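Local structure of oxidoreductase (Methanosarcina mazei, 3KA7) at residues G11-S15 against V412-V416; I6-G12 against S246-H250; T383-N387 against D399-G403. The protein binds flavin-adenine dinucleotide and is probably an oxidoreductase of the flavin-containing amine oxidoreductase family, its chemical reaction not established. All blocks are in the same frame, centred on the assembly; numbering follows the deposited sequence.

Interaction 1 (G11-S15 against V412-V416); sequences GGLLS and VALGV
Val412 opens the contact by turning CG1 onto the backbone of Gly11, where this methyl stands 3.8 Å from Gly11 CA. CG1 lies anti to the valine's own backbone N (chi1 170°), which points it across the gap, while CG2 meets the side chain of Asp399, an FAD-binding residue. CG1 thus rests directly on main chain at the start of the partner helix, and the two CA atoms, Gly11 and Val412, come within 6.2 Å. Ala413 offers a smaller surface: the CD1 methyl of Leu14 comes down on its CA at 4.1 Å and touches its CB slightly farther off. The same CD1 also approaches Val412 CG1, and Leu65 and Phe68 of helix 64-71 touch the leucine as well. The helix carrying Gly11 is the first of the Rossmann-type dinucleotide-binding domain, with its N-terminal end at the FAD pyrophosphate; the helix 408-421, near the C terminus, packs alongside it with a crossing angle of -41° between the short segments. One turn on from Val412, Val416 inserts both methyls. CG1 is anti to the backbone N (chi1 174°) and lies against Leu14 CB. Val416 CG1 also comes within 3.5 Å of Ser15 OG, and Val416 CG2 approaches Gly11 O at 3.7 Å. The serine hydroxyl is tied back to its own helix, Ser15 OG donating to Gly11 O over 2.9 Å, and Ser15 N reaches the same oxygen from the opposite face of the carbonyl plane, so the buried hydroxyl presents a fixed contact surface to the valine. Replacing Ser15 with alanine would probably leave Gly11 O with one donor fewer and open a small gap beside the Val416 methyls. Val397 touches both Ser15 and Val416 at this end of the interface.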
loop_
_atom_site.group_PDB
_atom_site.type_symbol
_atom_site.label_atom_id
_atom_site.label_comp_id
_atom_site.label_asym_id
_atom_site.label_seq_id
_atom_site.Cartn_x
_atom_site.Cartn_y
_atom_site.Cartn_z
ATOM N N GLY A 11 -10.217 1.239 3.510
ATOM C CA GLY A 11 -11.312 0.878 2.606
ATOM C C GLY A 11 -12.694 1.012 3.238
ATOM O O GLY A 11 -13.620 1.556 2.626
ATOM N N GLY A 12 -12.844 0.499 4.457
ATOM C CA GLY A 12 -14.120 0.541 5.150
ATOM C C GLY A 12 -14.556 1.954 5.483
ATOM O O GLY A 12 -15.744 2.295 5.357
ATOM N N LEU A 13 -13.596 2.779 5.898
ATOM C CA LEU A 13 -13.882 4.179 6.239
ATOM C C LEU A 13 -14.195 5.027 5.005
ATOM O O LEU A 13 -15.106 5.860 5.039
ATOM C CB LEU A 13 -12.736 4.793 7.029
ATOM C CG LEU A 13 -12.499 4.171 8.410
ATOM C CD1 LEU A 13 -11.240 4.749 9.046
ATOM C CD2 LEU A 13 -13.700 4.370 9.317
ATOM N N LEU A 14 -13.450 4.822 3.917
ATOM C CA LEU A 14 -13.832 5.432 2.635
ATOM C C LEU A 14 -15.261 5.076 2.241
ATOM O O LEU A 14 -16.044 5.941 1.822
ATOM C CB LEU A 14 -12.877 4.997 1.519
ATOM C CG LEU A 14 -11.439 5.513 1.628
ATOM C CD1 LEU A 14 -10.604 4.851 0.534
ATOM C CD2 LEU A 14 -11.394 7.029 1.483
ATOM N N SER A 15 -15.596 3.795 2.355
ATOM C CA SER A 15 -16.949 3.319 2.058
ATOM C C SER A 15 -17.986 3.969 2.955
ATOM O O SER A 15 -19.026 4.450 2.481
ATOM C CB SER A 15 -17.014 1.808 2.232
ATOM O OG SER A 15 -16.188 1.177 1.276
ATOM N N VAL A 412 -6.668 0.830 -3.372
ATOM C CA VAL A 412 -7.770 0.648 -2.439
ATOM C C VAL A 412 -8.886 1.630 -2.783
ATOM O O VAL A 412 -10.054 1.251 -2.877
ATOM C CB VAL A 412 -7.328 0.871 -0.980
ATOM C CG1 VAL A 412 -8.554 0.914 -0.055
ATOM C CG2 VAL A 412 -6.365 -0.222 -0.556
ATOM N N ALA A 413 -8.516 2.892 -3.005
ATOM C CA ALA A 413 -9.509 3.923 -3.356
ATOM C C ALA A 413 -10.270 3.584 -4.650
ATOM O O ALA A 413 -11.502 3.678 -4.700
ATOM C CB ALA A 413 -8.824 5.281 -3.468
ATOM N N LEU A 414 -9.537 3.185 -5.690
ATOM C CA LEU A 414 -10.162 2.819 -6.967
ATOM C C LEU A 414 -11.188 1.718 -6.772
ATOM O O LEU A 414 -12.280 1.771 -7.331
ATOM C CB LEU A 414 -9.106 2.396 -7.990
ATOM C CG LEU A 414 -8.236 3.527 -8.532
ATOM C CD1 LEU A 414 -7.022 2.982 -9.292
ATOM C CD2 LEU A 414 -9.058 4.461 -9.414
ATOM N N GLY A 415 -10.838 0.719 -5.969
ATOM C CA GLY A 415 -11.775 -0.365 -5.664
ATOM C C GLY A 415 -13.040 0.116 -4.962
ATOM O O GLY A 415 -14.143 -0.287 -5.323
ATOM N N VAL A 416 -12.897 0.977 -3.958
ATOM C CA VAL A 416 -14.068 1.492 -3.254
ATOM C C VAL A 416 -14.944 2.268 -4.237
ATOM O O VAL A 416 -16.159 2.108 -4.243
ATOM C CB VAL A 416 -13.686 2.395 -2.050
ATOM C CG1 VAL A 416 -14.927 3.024 -1.429
ATOM C CG2 VAL A 416 -12.913 1.592 -1.001
#

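Interaction 2 (I6-G12 against S246-H250); sequences IGAGLGG and SNLGH. With FAD (flavin-adenine dinucleotide), chain B.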
loop_
_atom_site.group_PDB
_atom_site.type_symbol
_atom_site.label_atom_id
_atom_site.label_comp_id
_atom_site.label_asym_id
_atom_site.label_seq_id
_atom_site.Cartn_x
_atom_site.Cartn_y
_atom_site.Cartn_z
ATOM N N ILE A 6 -17.803 -3.948 7.666
ATOM C CA ILE A 6 -17.039 -4.813 8.563
ATOM C C ILE A 6 -15.574 -4.396 8.495
ATOM O O ILE A 6 -14.934 -4.600 7.477
ATOM C CB ILE A 6 -17.172 -6.294 8.157
ATOM C CG1 ILE A 6 -18.657 -6.693 8.053
ATOM C CG2 ILE A 6 -16.435 -7.181 9.161
ATOM C CD1 ILE A 6 -18.885 -8.062 7.443
ATOM N N GLY A 7 -15.062 -3.790 9.567
ATOM C CA GLY A 7 -13.661 -3.368 9.640
ATOM C C GLY A 7 -13.506 -1.894 9.307
ATOM O O GLY A 7 -14.027 -1.428 8.279
ATOM N N ALA A 8 -12.797 -1.176 10.171
ATOM C CA ALA A 8 -12.537 0.249 9.989
ATOM C C ALA A 8 -11.161 0.507 9.401
ATOM O O ALA A 8 -10.481 1.429 9.818
ATOM C CB ALA A 8 -12.706 1.009 11.312
ATOM N N GLY A 9 -10.758 -0.299 8.422
ATOM C CA GLY A 9 -9.552 0.008 7.672
ATOM C C GLY A 9 -9.844 1.157 6.727
ATOM O O GLY A 9 -10.973 1.621 6.635
ATOM N N LEU A 10 -8.838 1.589 5.982
ATOM C CA LEU A 10 -9.034 2.702 5.070
ATOM C C LEU A 10 -10.184 2.432 4.092
ATOM O O LEU A 10 -11.030 3.302 3.858
ATOM C CB LEU A 10 -7.732 2.999 4.326
ATOM C CG LEU A 10 -7.810 4.104 3.274
ATOM C CD1 LEU A 10 -8.092 5.458 3.929
ATOM C CD2 LEU A 10 -6.519 4.125 2.484
ATOM N N GLY A 11 -10.217 1.239 3.510
ATOM C CA GLY A 11 -11.312 0.878 2.606
ATOM C C GLY A 11 -12.694 1.012 3.238
ATOM O O GLY A 11 -13.620 1.556 2.626
ATOM N N GLY A 12 -12.844 0.499 4.457
ATOM C CA GLY A 12 -14.120 0.541 5.150
ATOM C C GLY A 12 -14.556 1.954 5.483
ATOM O O GLY A 12 -15.744 2.295 5.357
ATOM N N SER A 246 -17.555 -5.518 3.221
ATOM C CA SER A 246 -16.536 -6.165 4.044
ATOM C C SER A 246 -15.166 -5.629 3.693
ATOM O O SER A 246 -14.752 -5.723 2.544
ATOM C CB SER A 246 -16.545 -7.682 3.869
ATOM O OG SER A 246 -15.428 -8.223 4.572
ATOM N N ASN A 247 -14.464 -5.080 4.681
ATOM C CA ASN A 247 -13.116 -4.548 4.488
ATOM C C ASN A 247 -12.044 -5.562 4.929
ATOM O O ASN A 247 -10.901 -5.188 5.244
ATOM C CB ASN A 247 -12.985 -3.258 5.290
ATOM C CG ASN A 247 -11.770 -2.436 4.916
ATOM O OD1 ASN A 247 -11.182 -2.543 3.819
ATOM N ND2 ASN A 247 -11.405 -1.569 5.820
ATOM N N LEU A 248 -12.409 -6.846 4.929
ATOM C CA LEU A 248 -11.524 -7.889 5.482
ATOM C C LEU A 248 -10.735 -8.672 4.427
ATOM O O LEU A 248 -9.871 -9.494 4.776
ATOM C CB LEU A 248 -12.349 -8.869 6.338
ATOM C CG LEU A 248 -13.159 -8.262 7.489
ATOM C CD1 LEU A 248 -13.724 -9.420 8.306
ATOM C CD2 LEU A 248 -12.325 -7.344 8.398
ATOM N N GLY A 249 -11.022 -8.412 3.153
ATOM C CA GLY A 249 -10.482 -9.206 2.033
ATOM C C GLY A 249 -11.325 -10.448 1.781
ATOM O O GLY A 249 -12.045 -10.902 2.667
ATOM N N HIS A 250 -11.226 -11.009 0.581
ATOM C CA HIS A 250 -12.077 -12.145 0.212
ATOM C C HIS A 250 -11.874 -13.376 1.098
ATOM O O HIS A 250 -12.838 -14.042 1.463
ATOM C CB HIS A 250 -11.874 -12.533 -1.251
ATOM C CG HIS A 250 -12.499 -11.580 -2.218
ATOM N ND1 HIS A 250 -13.852 -11.576 -2.491
ATOM C CD2 HIS A 250 -11.957 -10.593 -2.969
ATOM C CE1 HIS A 250 -14.116 -10.633 -3.379
ATOM N NE2 HIS A 250 -12.985 -10.020 -3.683
HETATM P PA FAD B . -7.114 -2.994 6.665
HETATM O O1A FAD B . -6.752 -4.418 6.333
HETATM O O2A FAD B . -5.975 -2.080 7.051
HETATM O O5B FAD B . -8.202 -2.990 7.845
HETATM C C5B FAD B . -9.028 -4.129 8.050
HETATM C C4B FAD B . -9.720 -3.856 9.389
HETATM O O4B FAD B . -10.664 -4.864 9.696
HETATM C C3B FAD B . -8.702 -3.820 10.532
HETATM O O3B FAD B . -8.805 -2.599 11.247
HETATM C C2B FAD B . -9.091 -5.017 11.404
HETATM O O2B FAD B . -8.850 -4.803 12.782
HETATM C C1B FAD B . -10.571 -5.187 11.081
HETATM N N9A FAD B . -11.092 -6.550 11.247
HETATM C C8A FAD B . -10.526 -7.757 10.889
HETATM N N7A FAD B . -11.417 -8.746 11.185
HETATM C C5A FAD B . -12.526 -8.165 11.719
HETATM C C6A FAD B . -13.714 -8.681 12.214
HETATM N N6A FAD B . -13.979 -9.979 12.099
HETATM N N1A FAD B . -14.670 -7.814 12.705
HETATM C C2A FAD B . -14.455 -6.451 12.723
HETATM N N3A FAD B . -13.271 -5.939 12.237
HETATM C C4A FAD B . -12.333 -6.795 11.754
HETATM N N1 FAD B . 0.104 2.006 1.391
HETATM C C2 FAD B . 0.324 3.253 0.831
HETATM O O2 FAD B . -0.534 3.756 0.093
HETATM N N3 FAD B . 1.518 3.910 1.085
HETATM C C4 FAD B . 2.488 3.333 1.887
HETATM O O4 FAD B . 3.550 3.910 2.117
HETATM C C4X FAD B . 2.271 2.080 2.444
HETATM N N5 FAD B . 3.247 1.488 3.233
HETATM C C5X FAD B . 3.007 0.244 3.792
HETATM C C6 FAD B . 3.971 -0.357 4.601
HETATM C C7 FAD B . 3.726 -1.596 5.182
HETATM C C7M FAD B . 4.788 -2.224 6.049
HETATM C C8 FAD B . 2.513 -2.229 4.940
HETATM C C8M FAD B . 2.213 -3.572 5.541
HETATM C C9 FAD B . 1.552 -1.638 4.124
HETATM C C9A FAD B . 1.795 -0.392 3.553
HETATM N N10 FAD B . 0.837 0.200 2.740
HETATM C C10 FAD B . 1.068 1.432 2.192
HETATM C "C1'" FAD B . -0.431 -0.505 2.390
HETATM C "C2'" FAD B . -1.557 0.031 3.282
HETATM O "O2'" FAD B . -1.104 0.094 4.632
HETATM C "C3'" FAD B . -2.767 -0.891 3.163
HETATM O "O3'" FAD B . -3.007 -1.171 1.789
HETATM C "C4'" FAD B . -4.065 -0.351 3.757
HETATM O "O4'" FAD B . -3.883 0.161 5.061
HETATM C "C5'" FAD B . -5.031 -1.528 3.838
HETATM O "O5'" FAD B . -6.310 -1.002 4.092
HETATM P P FAD B . -7.592 -1.933 3.987
HETATM O O1P FAD B . -8.742 -1.117 3.449
HETATM O O2P FAD B . -7.309 -3.215 3.229
HETATM O O3P FAD B . -7.996 -2.324 5.494
#
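Leu248 holds CG anti to its carbonyl carbon (chi1 -56°) and extends beyond it (chi2 -172°), which carries its two methyls between Ile6 and the FAD adenine. CD1 meets Ile6 CG2 at 3.6 Å, the two side chains crossing at about a right angle, while CD2 lies close to C8A and N9A of the adenine. Asn247 places CG anti to its backbone N (chi1 -166°), and the amide thereby enters the glycine-rich turn beside the amides of Gly9 and Gly12. Its backbone N donates to Ile6 O, 2.9 Å away and in the carbonyl plane, which with the Ile6-Ile245 backbone bond makes the parallel bridge of Ile6 with Ser246.

Gly7, Gly9 and Gly12 match the GxGxxG pattern, consistent with a Rossmann-type dinucleotide-binding turn. A CB on Gly9 would strike both the Asn247 amide and FAD O3P, and one on Gly7 would run into O4B of the adenosine ribose. At the helix start, Gly11 N donates to FAD O1P over 2.8 Å, so the phosphate sits where the helix dipole would be expected to stabilise its charge.

Strand 2-6 is flanked in the parallel sheet by strands 25-29 and 243-246. Ser246 OG bonds to Thr253 of helix 250-256, whose Leu256 touches both Ile6 and Leu248, and Leu10 packs on Ile198 and Leu202 of helix 195-208.

Interaction 3 (T383-N387 against D399-G403); sequences TDPGN and DGAKG. With FAD (flavin-adenine dinucleotide), chain B.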
loop_
_atom_site.group_PDB
_atom_site.type_symbol
_atom_site.label_atom_id
_atom_site.label_comp_id
_atom_site.label_asym_id
_atom_site.label_seq_id
_atom_site.Cartn_x
_atom_site.Cartn_y
_atom_site.Cartn_z
ATOM N N THR A 383 -2.620 -8.901 -9.111
ATOM C CA THR A 383 -3.413 -10.139 -8.997
ATOM C C THR A 383 -4.824 -9.932 -8.415
ATOM O O THR A 383 -5.617 -10.875 -8.312
ATOM C CB THR A 383 -2.696 -11.210 -8.136
ATOM O OG1 THR A 383 -2.784 -10.860 -6.745
ATOM C CG2 THR A 383 -1.232 -11.360 -8.536
ATOM N N ASP A 384 -5.156 -8.707 -8.033
ATOM C CA ASP A 384 -6.441 -8.494 -7.362
ATOM C C ASP A 384 -7.630 -9.020 -8.140
ATOM O O ASP A 384 -7.700 -8.860 -9.366
ATOM C CB ASP A 384 -6.660 -7.022 -7.029
ATOM C CG ASP A 384 -5.637 -6.510 -6.065
ATOM O OD1 ASP A 384 -6.003 -6.205 -4.906
ATOM O OD2 ASP A 384 -4.457 -6.453 -6.471
ATOM N N PRO A 385 -8.577 -9.630 -7.420
ATOM C CA PRO A 385 -9.838 -10.043 -7.982
ATOM C C PRO A 385 -10.767 -8.842 -7.892
ATOM O O PRO A 385 -10.369 -7.791 -7.388
ATOM C CB PRO A 385 -10.297 -11.112 -6.996
ATOM C CG PRO A 385 -9.832 -10.577 -5.694
ATOM C CD PRO A 385 -8.518 -9.904 -5.973
ATOM N N GLY A 386 -11.988 -8.979 -8.385
ATOM C CA GLY A 386 -12.954 -7.901 -8.256
ATOM C C GLY A 386 -13.466 -7.746 -6.839
ATOM O O GLY A 386 -12.956 -8.369 -5.901
ATOM N N ASN A 387 -14.489 -6.913 -6.671
ATOM C CA ASN A 387 -15.035 -6.642 -5.345
ATOM C C ASN A 387 -16.323 -7.392 -5.068
ATOM O O ASN A 387 -16.896 -7.238 -3.996
ATOM C CB ASN A 387 -15.341 -5.153 -5.175
ATOM C CG ASN A 387 -14.186 -4.292 -5.521
ATOM O OD1 ASN A 387 -13.258 -4.133 -4.714
ATOM N ND2 ASN A 387 -14.219 -3.705 -6.730
ATOM N N ASP A 399 -7.216 -3.685 0.419
ATOM C CA ASP A 399 -6.094 -4.048 -0.436
ATOM C C ASP A 399 -6.083 -5.520 -0.869
ATOM O O ASP A 399 -5.117 -5.986 -1.479
ATOM C CB ASP A 399 -4.747 -3.540 0.122
ATOM C CG ASP A 399 -4.232 -4.349 1.314
ATOM O OD1 ASP A 399 -4.806 -5.414 1.655
ATOM O OD2 ASP A 399 -3.240 -3.899 1.917
ATOM N N GLY A 400 -7.165 -6.229 -0.570
ATOM C CA GLY A 400 -7.402 -7.561 -1.137
ATOM C C GLY A 400 -8.324 -7.487 -2.337
ATOM O O GLY A 400 -8.638 -8.505 -2.966
ATOM N N ALA A 401 -8.761 -6.268 -2.651
ATOM C CA ALA A 401 -9.619 -6.026 -3.814
ATOM C C ALA A 401 -9.341 -4.644 -4.393
ATOM O O ALA A 401 -10.242 -3.804 -4.468
ATOM C CB ALA A 401 -11.078 -6.146 -3.428
ATOM N N LYS A 402 -8.102 -4.413 -4.802
ATOM C CA LYS A 402 -7.687 -3.099 -5.334
ATOM C C LYS A 402 -8.089 -2.934 -6.790
ATOM O O LYS A 402 -8.122 -3.916 -7.548
ATOM C CB LYS A 402 -6.174 -2.931 -5.227
ATOM C CG LYS A 402 -5.640 -3.063 -3.805
ATOM C CD LYS A 402 -4.143 -2.761 -3.713
ATOM C CE LYS A 402 -3.307 -3.830 -4.424
ATOM N NZ LYS A 402 -3.609 -5.235 -3.926
ATOM N N GLY A 403 -8.378 -1.691 -7.181
ATOM C CA GLY A 403 -8.535 -1.356 -8.597
ATOM C C GLY A 403 -7.237 -1.578 -9.345
ATOM O O GLY A 403 -6.154 -1.274 -8.843
HETATM P PA FAD B . -7.114 -2.994 6.665
HETATM O O1A FAD B . -6.752 -4.418 6.333
HETATM O O2A FAD B . -5.975 -2.080 7.051
HETATM O O5B FAD B . -8.202 -2.990 7.845
HETATM C C5B FAD B . -9.028 -4.129 8.050
HETATM C C4B FAD B . -9.720 -3.856 9.389
HETATM O O4B FAD B . -10.664 -4.864 9.696
HETATM C C3B FAD B . -8.702 -3.820 10.532
HETATM O O3B FAD B . -8.805 -2.599 11.247
HETATM C C2B FAD B . -9.091 -5.017 11.404
HETATM O O2B FAD B . -8.850 -4.803 12.782
HETATM C C1B FAD B . -10.571 -5.187 11.081
HETATM N N9A FAD B . -11.092 -6.550 11.247
HETATM C C8A FAD B . -10.526 -7.757 10.889
HETATM N N7A FAD B . -11.417 -8.746 11.185
HETATM C C5A FAD B . -12.526 -8.165 11.719
HETATM C C6A FAD B . -13.714 -8.681 12.214
HETATM N N6A FAD B . -13.979 -9.979 12.099
HETATM N N1A FAD B . -14.670 -7.814 12.705
HETATM C C2A FAD B . -14.455 -6.451 12.723
HETATM N N3A FAD B . -13.271 -5.939 12.237
HETATM C C4A FAD B . -12.333 -6.795 11.754
HETATM N N1 FAD B . 0.104 2.006 1.391
HETATM C C2 FAD B . 0.324 3.253 0.831
HETATM O O2 FAD B . -0.534 3.756 0.093
HETATM N N3 FAD B . 1.518 3.910 1.085
HETATM C C4 FAD B . 2.488 3.333 1.887
HETATM O O4 FAD B . 3.550 3.910 2.117
HETATM C C4X FAD B . 2.271 2.080 2.444
HETATM N N5 FAD B . 3.247 1.488 3.233
HETATM C C5X FAD B . 3.007 0.244 3.792
HETATM C C6 FAD B . 3.971 -0.357 4.601
HETATM C C7 FAD B . 3.726 -1.596 5.182
HETATM C C7M FAD B . 4.788 -2.224 6.049
HETATM C C8 FAD B . 2.513 -2.229 4.940
HETATM C C8M FAD B . 2.213 -3.572 5.541
HETATM C C9 FAD B . 1.552 -1.638 4.124
HETATM C C9A FAD B . 1.795 -0.392 3.553
HETATM N N10 FAD B . 0.837 0.200 2.740
HETATM C C10 FAD B . 1.068 1.432 2.192
HETATM C "C1'" FAD B . -0.431 -0.505 2.390
HETATM C "C2'" FAD B . -1.557 0.031 3.282
HETATM O "O2'" FAD B . -1.104 0.094 4.632
HETATM C "C3'" FAD B . -2.767 -0.891 3.163
HETATM O "O3'" FAD B . -3.007 -1.171 1.789
HETATM C "C4'" FAD B . -4.065 -0.351 3.757
HETATM O "O4'" FAD B . -3.883 0.161 5.061
HETATM C "C5'" FAD B . -5.031 -1.528 3.838
HETATM O "O5'" FAD B . -6.310 -1.002 4.092
HETATM P P FAD B . -7.592 -1.933 3.987
HETATM O O1P FAD B . -8.742 -1.117 3.449
HETATM O O2P FAD B . -7.309 -3.215 3.229
HETATM O O3P FAD B . -7.996 -2.324 5.494
HETATM O O HOH W 1 -10.178 -5.279 -8.424
#
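The Asp384 carboxylate holds Lys402 through both the backbone N and the side-chain NZ of the lysine. Its CG stands anti to the carbonyl carbon (chi1 -63°), directing the carboxylate across the gap, where OD1 accepts two bonds. Lys402 N donates to Asp384 OD1 over 2.8 Å, nearly straight at 166°, coming from above the carboxylate plane. Lys402 NZ reaches the syn lone pair of that same oxygen in a salt bridge, also 2.8 Å, with a weak bond to OD2. To get there the lysine chain bends back at chi3 and chi4, its CB and CG lying alongside Asp384 OD1. Pro385 then sets CD of its ring against Gly400 O at 3.3 Å, and one water donates to both Pro385 O and Lys402 O, bridging the two carbonyls. Gly386 O approaches Ala401 CB, and the end of the Asn387 side chain comes against that same methyl.

The loop 399-403 follows a strand of the FAD-binding sheet, and its first residue meets the cofactor: Asp399 N donates to FAD O2P over 2.9 Å, while FAD O3' donates to Asp399 OD2, which also forms a salt bridge with Arg38. Lys402 NZ bonds in addition to Asp399 O, at 3.0 Å, and to Ala379 O. The buried ammonium is therefore met by a carboxylate and two carbonyls; its charge is likely to be well compensated, and it would tend to fix the carbonyl of the FAD-binding Asp399.

In the fold
From the N terminus, strand 2-6 and the glycine turn run into helix 10-21, where interactions 1 and 2 share Gly11 and Gly12. Interaction 2 closes the first long loop, over 230 residues, by bringing the end of strand 243-246 beside strand 2-6. Farther along, interaction 3 closes a short loop of 11 residues that holds strand 394-396. Interaction 1 spans nearly the whole chain, joining the first helix to helix 408-421 and enclosing interaction 3; interactions 2 and 3 follow one another in series. His250 NE2 links the latter two through a probable hydrogen bond to Gly386 O, and Val412 CG2 packs on Asp399 N. All three include a residue of the FAD pocket.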